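Local atomic coordinates of protein synthesis inhibitor I (Hordeum vulgare, PDB entry 4FBC), a protein that belongs to the plant ribosome-inactivating protein family. Residues 14-19 with 64-69; 85-90 with 173-178. The protein carries 3 engineered substitutions. All blocks are in the same frame, centred on the assembly; numbering follows the deposited sequence.

Interaction 1. Residues 14-19 with 64-69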
loop_
_atom_site.group_PDB
_atom_site.type_symbol
_atom_site.label_atom_id
_atom_site.label_comp_id
_atom_site.label_asym_id
_atom_site.label_seq_id
_atom_site.Cartn_x
_atom_site.Cartn_y
_atom_site.Cartn_z
ATOM N N LEU A 14 -0.926 -14.920 1.712
ATOM C CA LEU A 14 -1.263 -15.452 0.393
ATOM C C LEU A 14 -0.036 -15.482 -0.525
ATOM O O LEU A 14 0.062 -16.330 -1.419
ATOM C CB LEU A 14 -2.389 -14.629 -0.239
ATOM C CG LEU A 14 -3.732 -14.807 0.471
ATOM C CD1 LEU A 14 -4.698 -13.696 0.106
ATOM C CD2 LEU A 14 -4.324 -16.168 0.120
ATOM N N PHE A 15 0.884 -14.548 -0.292
ATOM C CA PHE A 15 2.176 -14.509 -0.965
ATOM C C PHE A 15 3.135 -13.631 -0.177
ATOM O O PHE A 15 2.725 -12.891 0.726
ATOM C CB PHE A 15 2.048 -13.993 -2.411
ATOM C CG PHE A 15 1.570 -12.569 -2.513
ATOM C CD1 PHE A 15 0.214 -12.283 -2.504
ATOM C CD2 PHE A 15 2.474 -11.520 -2.625
ATOM C CE1 PHE A 15 -0.241 -10.982 -2.589
ATOM C CE2 PHE A 15 2.028 -10.200 -2.722
ATOM C CZ PHE A 15 0.673 -9.932 -2.706
ATOM N N THR A 16 4.415 -13.721 -0.517
ATOM C CA THR A 16 5.412 -12.844 0.071
ATOM C C THR A 16 6.177 -12.139 -1.043
ATOM O O THR A 16 6.646 -12.782 -1.986
ATOM C CB THR A 16 6.388 -13.603 0.986
ATOM O OG1 THR A 16 5.666 -14.144 2.104
ATOM C CG2 THR A 16 7.472 -12.667 1.506
ATOM N N ALA A 17 6.274 -10.816 -0.948
ATOM C CA ALA A 17 7.106 -10.042 -1.867
ATOM C C ALA A 17 8.346 -9.587 -1.119
ATOM O O ALA A 17 8.254 -9.104 0.007
ATOM C CB ALA A 17 6.337 -8.832 -2.417
ATOM N N THR A 18 9.514 -9.723 -1.741
ATOM C CA THR A 18 10.759 -9.406 -1.059
ATOM C C THR A 18 11.538 -8.359 -1.843
ATOM O O THR A 18 11.603 -8.415 -3.076
ATOM C CB THR A 18 11.620 -10.678 -0.854
ATOM O OG1 THR A 18 10.925 -11.592 0.006
ATOM C CG2 THR A 18 12.961 -10.337 -0.223
ATOM N N PHE A 19 12.095 -7.385 -1.130
ATOM C CA PHE A 19 12.952 -6.390 -1.759
ATOM C C PHE A 19 14.213 -6.158 -0.937
ATOM O O PHE A 19 14.159 -5.964 0.278
ATOM C CB PHE A 19 12.197 -5.069 -1.969
ATOM C CG PHE A 19 13.019 -3.997 -2.641
ATOM C CD1 PHE A 19 13.481 -4.167 -3.943
ATOM C CD2 PHE A 19 13.327 -2.817 -1.972
ATOM C CE1 PHE A 19 14.235 -3.180 -4.568
ATOM C CE2 PHE A 19 14.084 -1.816 -2.589
ATOM C CZ PHE A 19 14.543 -2.002 -3.890
ATOM N N TRP A 64 -4.276 -11.824 3.894
ATOM C CA TRP A 64 -3.054 -11.060 4.177
ATOM C C TRP A 64 -1.928 -11.431 3.223
ATOM O O TRP A 64 -1.920 -12.530 2.671
ATOM C CB TRP A 64 -2.585 -11.349 5.609
ATOM C CG TRP A 64 -3.574 -10.890 6.648
ATOM C CD1 TRP A 64 -4.682 -11.560 7.079
ATOM C CD2 TRP A 64 -3.546 -9.650 7.367
ATOM N NE1 TRP A 64 -5.346 -10.811 8.025
ATOM C CE2 TRP A 64 -4.663 -9.638 8.224
ATOM C CE3 TRP A 64 -2.678 -8.560 7.378
ATOM C CZ2 TRP A 64 -4.941 -8.565 9.073
ATOM C CZ3 TRP A 64 -2.952 -7.493 8.223
ATOM C CH2 TRP A 64 -4.074 -7.507 9.061
ATOM N N PHE A 65 -0.993 -10.503 3.006
ATOM C CA PHE A 65 0.286 -10.852 2.385
ATOM C C PHE A 65 1.429 -10.283 3.208
ATOM O O PHE A 65 1.207 -9.432 4.073
ATOM C CB PHE A 65 0.368 -10.436 0.896
ATOM C CG PHE A 65 0.440 -8.946 0.651
ATOM C CD1 PHE A 65 -0.719 -8.175 0.659
ATOM C CD2 PHE A 65 1.648 -8.333 0.332
ATOM C CE1 PHE A 65 -0.676 -6.803 0.404
ATOM C CE2 PHE A 65 1.707 -6.954 0.073
ATOM C CZ PHE A 65 0.541 -6.191 0.110
ATOM N N HIS A 66 2.637 -10.785 2.974
ATOM C CA HIS A 66 3.833 -10.254 3.615
ATOM C C HIS A 66 4.731 -9.527 2.629
ATOM O O HIS A 66 4.829 -9.898 1.458
ATOM C CB HIS A 66 4.642 -11.366 4.286
ATOM C CG HIS A 66 4.003 -11.906 5.526
ATOM N ND1 HIS A 66 4.578 -12.906 6.283
ATOM C CD2 HIS A 66 2.839 -11.586 6.139
ATOM C CE1 HIS A 66 3.791 -13.179 7.310
ATOM N NE2 HIS A 66 2.728 -12.396 7.244
ATOM N N VAL A 67 5.365 -8.473 3.119
ATOM C CA VAL A 67 6.471 -7.849 2.410
ATOM C C VAL A 67 7.702 -8.006 3.282
ATOM O O VAL A 67 7.674 -7.699 4.481
ATOM C CB VAL A 67 6.194 -6.371 2.107
ATOM C CG1 VAL A 67 7.484 -5.647 1.700
ATOM C CG2 VAL A 67 5.149 -6.258 1.006
ATOM N N VAL A 68 8.777 -8.514 2.693
ATOM C CA VAL A 68 10.038 -8.631 3.418
ATOM C C VAL A 68 11.058 -7.654 2.854
ATOM O O VAL A 68 11.357 -7.681 1.656
ATOM C CB VAL A 68 10.588 -10.059 3.356
ATOM C CG1 VAL A 68 11.967 -10.118 3.986
ATOM C CG2 VAL A 68 9.636 -11.008 4.073
ATOM N N LEU A 69 11.576 -6.789 3.721
ATOM C CA LEU A 69 12.536 -5.770 3.330
ATOM C C LEU A 69 13.886 -6.106 3.949
ATOM O O LEU A 69 14.023 -6.148 5.172
ATOM C CB LEU A 69 12.070 -4.383 3.780
ATOM C CG LEU A 69 10.738 -3.911 3.192
ATOM C CD1 LEU A 69 10.330 -2.558 3.770
ATOM C CD2 LEU A 69 10.812 -3.844 1.663
HETATM O O HOH W 1 6.743 -14.136 5.175
#
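Phe15 and Phe65 lie side by side, pointing the same way, with ring planes only 9° from parallel. The rings are slid apart, their centroids 4.8 Å from each other, so that they barely overlap; Phe65 CB and the near edge of its ring both meet the Phe15 ring. Phe65 CB sits over one face of the Phe15 ring, 3.7 Å from its centroid and close to the ring normal, a CH-pi contact. The leading atom of the Phe15 ring, CZ, approaches Phe65 CG to 3.5 Å. In both residues CG lies between the backbone N and the carbonyl carbon (chi1 64° in Phe15), and this shared torsion sends the two CG atoms off in the same sense.

From Thr16 onward the side chains alternate in matched pairs. Thr16, His66, Thr18 and Val68 occupy one face of the sheet, where Thr16 CG2 meets Val68 CG2 at 3.7 Å and Thr18 OG1 lies beside Val68 CB. A water bridges Thr16 OG1 and His66 ND1, lying in the plane of the imidazole at its edge, 2.7 Å from His66 ND1 but a longer 3.3 Å from Thr16 OG1; His66 NE2 is bonded to the carbonyl of Val10. Ala17, Val67, Phe19 and Leu69 take the other face, where Phe31 and Ile35 of helix 25-39 cover Ala17.

The backbone fixes this pairing. Donors alternate between the segments: Ala17 N gives to His66 O, Val68 N to Ala17 O (2.8 Å) and Phe19 N to Val68 O. With strand directions 14° apart, this is parallel beta pairing, and it joins strand 16-20, one of the two outermost strands, to strand 64-70 in the six-stranded mixed sheet of the ribosome-inactivating protein fold.

Interaction 2. Residues 85-90 with 173-178. With AMP (adenosine monophosphate), chain E.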
loop_
_atom_site.group_PDB
_atom_site.type_symbol
_atom_site.label_atom_id
_atom_site.label_comp_id
_atom_site.label_asym_id
_atom_site.label_seq_id
_atom_site.Cartn_x
_atom_site.Cartn_y
_atom_site.Cartn_z
ATOM N N ASP A 85 -6.838 -7.122 0.872
ATOM C CA ASP A 85 -8.080 -6.564 0.339
ATOM C C ASP A 85 -8.043 -5.048 0.197
ATOM O O ASP A 85 -8.643 -4.499 -0.727
ATOM C CB ASP A 85 -9.312 -7.018 1.156
ATOM C CG ASP A 85 -9.126 -6.868 2.657
ATOM O OD1 ASP A 85 -8.154 -6.220 3.099
ATOM O OD2 ASP A 85 -9.978 -7.407 3.414
ATOM N N ASN A 86 -7.326 -4.370 1.096
ATOM C CA ASN A 86 -7.216 -2.912 1.019
ATOM C C ASN A 86 -5.791 -2.368 1.176
ATOM O O ASN A 86 -5.594 -1.159 1.221
ATOM C CB ASN A 86 -8.169 -2.232 2.019
ATOM C CG ASN A 86 -7.850 -2.577 3.455
ATOM O OD1 ASN A 86 -6.810 -3.166 3.744
ATOM N ND2 ASN A 86 -8.750 -2.207 4.378
ATOM N N ILE A 87 -4.810 -3.271 1.243
ATOM C CA ILE A 87 -3.387 -2.918 1.353
ATOM C C ILE A 87 -3.048 -2.082 2.607
ATOM O O ILE A 87 -2.125 -1.267 2.606
ATOM C CB ILE A 87 -2.857 -2.257 0.051
ATOM C CG1 ILE A 87 -3.523 -2.897 -1.179
ATOM C CG2 ILE A 87 -1.318 -2.397 -0.047
ATOM C CD1 ILE A 87 -3.122 -2.230 -2.528
ATOM N N TYR A 88 -3.788 -2.303 3.692
ATOM C CA TYR A 88 -3.482 -1.630 4.954
ATOM C C TYR A 88 -2.350 -2.329 5.659
ATOM O O TYR A 88 -2.400 -3.539 5.855
ATOM C CB TYR A 88 -4.675 -1.662 5.904
ATOM C CG TYR A 88 -5.754 -0.643 5.637
ATOM C CD1 TYR A 88 -5.907 -0.067 4.391
ATOM C CD2 TYR A 88 -6.633 -0.269 6.651
ATOM C CE1 TYR A 88 -6.907 0.860 4.150
ATOM C CE2 TYR A 88 -7.635 0.655 6.424
ATOM C CZ TYR A 88 -7.766 1.216 5.172
ATOM O OH TYR A 88 -8.764 2.132 4.937
ATOM N N LEU A 89 -1.349 -1.560 6.077
ATOM C CA LEU A 89 -0.291 -2.097 6.924
ATOM C C LEU A 89 -0.854 -2.238 8.331
ATOM O O LEU A 89 -1.435 -1.294 8.853
ATOM C CB LEU A 89 0.896 -1.139 6.956
ATOM C CG LEU A 89 2.046 -1.509 7.892
ATOM C CD1 LEU A 89 2.675 -2.866 7.531
ATOM C CD2 LEU A 89 3.094 -0.386 7.892
ATOM N N GLU A 90 -0.678 -3.401 8.950
ATOM C CA GLU A 90 -1.162 -3.572 10.324
ATOM C C GLU A 90 -0.142 -4.162 11.287
ATOM O O GLU A 90 -0.260 -3.983 12.500
ATOM C CB GLU A 90 -2.460 -4.384 10.362
ATOM C CG GLU A 90 -3.674 -3.679 9.763
ATOM C CD GLU A 90 -4.083 -2.415 10.515
ATOM O OE1 GLU A 90 -3.619 -2.188 11.655
ATOM O OE2 GLU A 90 -4.878 -1.635 9.955
ATOM N N MET A 173 6.647 4.105 0.683
ATOM C CA MET A 173 7.538 3.440 -0.274
ATOM C C MET A 173 7.107 2.024 -0.642
ATOM O O MET A 173 7.589 1.454 -1.634
ATOM C CB MET A 173 8.977 3.475 0.245
ATOM C CG MET A 173 9.503 4.911 0.363
ATOM S SD MET A 173 11.229 4.986 0.875
ATOM C CE MET A 173 12.068 4.708 -0.700
ATOM N N VAL A 174 6.190 1.458 0.140
ATOM C CA VAL A 174 5.627 0.148 -0.167
ATOM C C VAL A 174 4.133 0.246 -0.498
ATOM O O VAL A 174 3.729 0.011 -1.631
ATOM C CB VAL A 174 5.864 -0.867 0.977
ATOM C CG1 VAL A 174 5.226 -2.210 0.650
ATOM C CG2 VAL A 174 7.354 -1.047 1.233
ATOM N N ASN A 175 3.307 0.590 0.486
ATOM C CA ASN A 175 1.858 0.569 0.265
ATOM C C ASN A 175 1.340 1.586 -0.744
ATOM O O ASN A 175 0.587 1.219 -1.655
ATOM C CB ASN A 175 1.104 0.712 1.593
ATOM C CG ASN A 175 1.609 -0.238 2.634
ATOM O OD1 ASN A 175 2.773 -0.179 3.019
ATOM N ND2 ASN A 175 0.740 -1.131 3.104
ATOM N N GLU A 176 1.734 2.855 -0.603
ATOM C CA GLU A 176 1.251 3.869 -1.535
ATOM C C GLU A 176 1.872 3.655 -2.911
ATOM O O GLU A 176 1.231 3.904 -3.937
ATOM C CB GLU A 176 1.523 5.299 -1.040
ATOM C CG GLU A 176 1.053 5.602 0.398
ATOM C CD GLU A 176 -0.439 5.355 0.641
ATOM O OE1 GLU A 176 -1.212 5.178 -0.328
ATOM O OE2 GLU A 176 -0.844 5.350 1.831
ATOM N N ALA A 177 3.115 3.183 -2.920
ATOM C CA ALA A 177 3.787 2.824 -4.173
ATOM C C ALA A 177 2.998 1.749 -4.918
ATOM O O ALA A 177 2.830 1.815 -6.136
ATOM C CB ALA A 177 5.190 2.341 -3.882
ATOM N N THR A 178 2.517 0.748 -4.191
ATOM C CA THR A 178 1.683 -0.295 -4.800
ATOM C C THR A 178 0.390 0.306 -5.366
ATOM O O THR A 178 -0.012 0.014 -6.500
ATOM C CB THR A 178 1.380 -1.409 -3.773
ATOM O OG1 THR A 178 2.603 -2.061 -3.393
ATOM C CG2 THR A 178 0.427 -2.436 -4.346
HETATM P P AMP E . -10.029 5.105 6.630
HETATM O O1P AMP E . -9.405 5.645 7.901
HETATM O O2P AMP E . -11.249 5.810 6.075
HETATM O O3P AMP E . -10.332 3.630 6.799
HETATM O "O5'" AMP E . -8.913 4.995 5.495
HETATM C "C5'" AMP E . -8.773 5.998 4.497
HETATM C "C4'" AMP E . -7.563 5.742 3.633
HETATM O "O4'" AMP E . -6.358 5.912 4.424
HETATM C "C3'" AMP E . -7.442 4.333 3.063
HETATM O "O3'" AMP E . -8.218 4.138 1.889
HETATM C "C2'" AMP E . -5.943 4.181 2.840
HETATM O "O2'" AMP E . -5.551 4.828 1.629
HETATM C "C1'" AMP E . -5.378 4.976 4.024
HETATM N N9 AMP E . -5.049 4.114 5.186
HETATM C C8 AMP E . -5.675 4.125 6.386
HETATM N N7 AMP E . -5.130 3.227 7.249
HETATM C C5 AMP E . -4.112 2.620 6.598
HETATM C C6 AMP E . -3.104 1.575 6.921
HETATM N N6 AMP E . -3.080 0.981 8.145
HETATM N N1 AMP E . -2.208 1.239 5.951
HETATM C C2 AMP E . -2.229 1.818 4.731
HETATM N N3 AMP E . -3.107 2.775 4.373
HETATM C C4 AMP E . -4.055 3.216 5.247
#
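Asn175, on the long helix 157-179, reaches the loop that leads into strand 89-93 in the core of the ribosome-inactivating protein fold, just behind the adenosine monophosphate pocket. Asn175 CB lies 3.9 Å from Ile87 O, and CG is equally far from that oxygen. CG is anti to the carbonyl carbon (chi1 -49°), and beyond it the amide nitrogen Asn175 ND2 makes the contact, giving a hydrogen bond of 2.9 Å to Ile87 O. The N-H...O angle of 164° shows a nearly straight bond. Ile87 O lies almost in the Asn175 amide plane, whereas ND2 stands well above the carbonyl plane of Ile87. ND2 also packs against Leu89 CB. The other branch, OD1, is buried by the contact and has no partner in the model. Further along the helix, Thr178 CG2 meets Ile87 CD1 at 4.0 Å, a purely apolar touch.

The residues next to the gripped carbonyl hold the ligand. Leu89 binds the adenine through its backbone: N gives to N1, and O accepts from N6. The Tyr88 ring lies under the base, with C5 of the ligand 3.7 Å above the ring centre, while Asn86 ND2 sits over the opposite face. Asn86 also makes an Asx turn, its OD1 accepting from Tyr88 N, which ties the ring's backbone to the residue beneath the ring. Arg179, at the end of the same helix, binds the ligand too. At the rim of the Tyr88 ring, OH gives a hydrogen bond to the phosphate oxygen O3P, 2.9 Å away in the ring plane.

Both segments of interaction 1 come earlier in the chain than either segment of interaction 2, and the centres of the two contacts are about 11 Å apart. They share one mixed sheet, in which strands 64-70 and 89-93 are separated by strand 78-83; interaction 2 adds helix 157-179. They touch directly by packing. Trp64 CH2 is 3.7 Å from Glu90 CB, Val67 CG2 meets Val174 CG1 at 4.1 Å, and Phe65 CZ lies 4.2 Å from Ile87 CG2. Strand 64-70, the inner strand of interaction 1, therefore packs directly on helix 157-179 and on the segment 85-90 that lines the adenosine monophosphate pocket.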